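Local coordinates for protein sensor histidine kinase PdtaS (Mycobacterium tuberculosis, PDB 2YKF) that probably senses nutrient deprivation by binding c-di-GMP and then autophosphorylates on a histidine, starting a two-component signalling cascade, at residues 202-206 with 255-260. Sequence-based numbering, arbitrary orientation.
Sequences AYHRM and AGGATV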
ATOM      1  N   ALA A 202       3.776  -1.893 -15.327  1.00 23.31           N
ATOM      2  CA  ALA A 202       5.124  -1.521 -15.083  1.00 25.51           C
ATOM      3  C   ALA A 202       6.040  -2.044 -16.193  1.00 25.78           C
ATOM      4  O   ALA A 202       6.886  -1.305 -16.698  1.00 24.86           O
ATOM      5  CB  ALA A 202       5.579  -2.022 -13.691  1.00 23.70           C
ATOM      6  N   TYR A 203       5.897  -3.314 -16.575  1.00 25.62           N
ATOM      7  CA  TYR A 203       6.769  -3.845 -17.687  1.00 25.86           C
ATOM      8  C   TYR A 203       6.539  -3.100 -19.002  1.00 27.03           C
ATOM      9  O   TYR A 203       7.485  -2.939 -19.778  1.00 26.19           O
ATOM     10  CB  TYR A 203       6.568  -5.369 -17.899  1.00 25.87           C
ATOM     11  CG  TYR A 203       7.548  -6.174 -17.044  1.00 26.75           C
ATOM     12  CD1 TYR A 203       7.360  -6.323 -15.639  1.00 26.18           C
ATOM     13  CD2 TYR A 203       8.688  -6.711 -17.609  1.00 30.29           C
ATOM     14  CE1 TYR A 203       8.303  -7.004 -14.841  1.00 29.49           C
ATOM     15  CE2 TYR A 203       9.656  -7.394 -16.803  1.00 29.51           C
ATOM     16  CZ  TYR A 203       9.456  -7.545 -15.464  1.00 31.01           C
ATOM     17  OH  TYR A 203      10.412  -8.217 -14.728  1.00 31.40           O
ATOM     18  N   HIS A 204       5.304  -2.663 -19.285  1.00 27.31           N
ATOM     19  CA  HIS A 204       5.095  -1.818 -20.499  1.00 28.57           C
ATOM     20  C   HIS A 204       5.834  -0.477 -20.423  1.00 28.82           C
ATOM     21  O   HIS A 204       6.467  -0.043 -21.401  1.00 30.18           O
ATOM     22  CB  HIS A 204       3.590  -1.515 -20.744  1.00 29.47           C
ATOM     23  CG  HIS A 204       2.802  -2.699 -21.123  1.00 32.04           C
ATOM     24  ND1 HIS A 204       1.450  -2.797 -20.887  1.00 38.21           N
ATOM     25  CD2 HIS A 204       3.173  -3.864 -21.722  1.00 40.46           C
ATOM     26  CE1 HIS A 204       1.023  -3.983 -21.291  1.00 40.75           C
ATOM     27  NE2 HIS A 204       2.053  -4.647 -21.809  1.00 40.67           N
ATOM     28  N   ARG A 205       5.787   0.170 -19.271  1.00 26.59           N
ATOM     29  CA  ARG A 205       6.498   1.444 -19.124  1.00 26.15           C
ATOM     30  C   ARG A 205       7.975   1.178 -19.315  1.00 28.87           C
ATOM     31  O   ARG A 205       8.694   2.053 -19.810  1.00 26.33           O
ATOM     32  CB  ARG A 205       6.276   2.053 -17.710  1.00 26.16           C
ATOM     33  CG  ARG A 205       4.826   2.532 -17.433  1.00 27.54           C
ATOM     34  CD  ARG A 205       4.321   3.433 -18.723  1.00 29.33           C
ATOM     35  NE  ARG A 205       3.071   2.835 -18.815  1.00 43.86           N
ATOM     36  CZ  ARG A 205       2.538   2.046 -19.694  1.00 31.53           C
ATOM     37  NH1 ARG A 205       2.764   1.995 -21.032  1.00 32.90           N
ATOM     38  NH2 ARG A 205       1.518   1.523 -19.175  1.00 36.58           N
ATOM     39  N   MET A 206       8.443  -0.009 -18.848  1.00 27.36           N
ATOM     40  CA  MET A 206       9.867  -0.385 -18.976  1.00 28.70           C
ATOM     41  C   MET A 206      10.289  -0.740 -20.429  1.00 29.98           C
ATOM     42  O   MET A 206      11.477  -0.955 -20.696  1.00 31.44           O
ATOM     43  CB  MET A 206      10.173  -1.592 -18.085  1.00 27.70           C
ATOM     44  CG  MET A 206      10.305  -1.359 -16.572  1.00 28.57           C
ATOM     45  SD  MET A 206      10.078  -2.976 -15.714  1.00 37.53           S
ATOM     46  CE  MET A 206      11.800  -3.370 -15.677  1.00 39.37           C
ATOM     47  N   ALA A 255      14.892   1.087 -16.481  1.00 31.24           N
ATOM     48  CA  ALA A 255      14.641   0.393 -17.703  1.00 32.98           C
ATOM     49  C   ALA A 255      13.776   1.257 -18.581  1.00 34.10           C
ATOM     50  O   ALA A 255      12.619   1.605 -18.212  1.00 32.62           O
ATOM     51  CB  ALA A 255      13.907  -0.905 -17.433  1.00 32.34           C
ATOM     52  N   GLY A 256      14.268   1.571 -19.773  1.00 34.56           N
ATOM     53  CA  GLY A 256      13.362   2.170 -20.778  1.00 37.27           C
ATOM     54  C   GLY A 256      12.789   3.525 -20.413  1.00 37.28           C
ATOM     55  O   GLY A 256      11.638   3.857 -20.811  1.00 40.56           O
ATOM     56  N   GLY A 257      13.559   4.329 -19.669  1.00 35.67           N
ATOM     57  CA  GLY A 257      13.031   5.614 -19.178  1.00 36.38           C
ATOM     58  C   GLY A 257      12.256   5.504 -17.852  1.00 34.50           C
ATOM     59  O   GLY A 257      12.081   6.495 -17.207  1.00 35.70           O
ATOM     60  N   ALA A 258      11.814   4.283 -17.470  1.00 33.49           N
ATOM     61  CA  ALA A 258      11.069   4.020 -16.221  1.00 30.92           C
ATOM     62  C   ALA A 258      12.022   3.554 -15.106  1.00 29.72           C
ATOM     63  O   ALA A 258      13.146   3.189 -15.388  1.00 30.62           O
ATOM     64  CB  ALA A 258      10.027   2.922 -16.484  1.00 31.44           C
ATOM     65  N   THR A 259      11.599   3.630 -13.846  1.00 28.06           N
ATOM     66  CA  THR A 259      12.365   3.114 -12.713  1.00 28.64           C
ATOM     67  C   THR A 259      11.375   2.264 -11.947  1.00 27.32           C
ATOM     68  O   THR A 259      10.263   2.737 -11.625  1.00 26.85           O
ATOM     69  CB  THR A 259      12.860   4.221 -11.772  1.00 29.40           C
ATOM     70  OG1 THR A 259      13.703   5.102 -12.520  1.00 32.34           O
ATOM     71  CG2 THR A 259      13.700   3.613 -10.530  1.00 29.42           C
ATOM     72  N   VAL A 260      11.703   0.998 -11.744  1.00 25.31           N
ATOM     73  CA  VAL A 260      10.849   0.150 -10.944  1.00 27.68           C
ATOM     74  C   VAL A 260      11.573  -0.316  -9.672  1.00 27.78           C
ATOM     75  O   VAL A 260      12.832  -0.395  -9.642  1.00 28.09           O
ATOM     76  CB  VAL A 260      10.315  -1.039 -11.724  1.00 27.33           C
ATOM     77  CG1 VAL A 260       9.418  -0.582 -12.846  1.00 31.11           C
ATOM     78  CG2 VAL A 260      11.506  -1.895 -12.291  1.00 30.50           C
TER
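With CG set opposite its carbonyl carbon (chi1 -76°), SD roughly anti to CA and the terminal methyl bent over at chi3 93°, Met206 meets Val260, whose own CG1 also lies anti to the carbonyl carbon; the two side chains come together tip to tip. The setting is the PAS-like region, where helix 197-205 lies against a type I' beta hairpin between strands 250-255 and 258-269 of the antiparallel sheet, an instance of a helix packed on a sheet largely through one thioether. Val260 holds that thioether in a fork: SD is 3.8 Å from CG1, while CE settles 3.7 Å from CG2. The bend also carries CE onto Ala255, 3.7 Å from its CB. On its other flank the sulfur stands 4.2 Å above the centre of the Tyr203 ring, a Met-aromatic contact within segment 202-206, so that SD sits between the Tyr203 ring and Val260.

Nearer the turn, CB of Arg205 packs 4.0 Å from CB of Ala258, while its guanidinium group turns from the hairpin to form a salt bridge with Asp71 of the second subunit. Ile280 of strand 272-282 touches both Ala202 and Val260, continuing the apolar layer. No conventional hydrogen bond links the segments; where the hairpin closes, CA of Met206 instead directs its hydrogen at Ala255 O, 3.5 Å from that CA with 151° at the hydrogen.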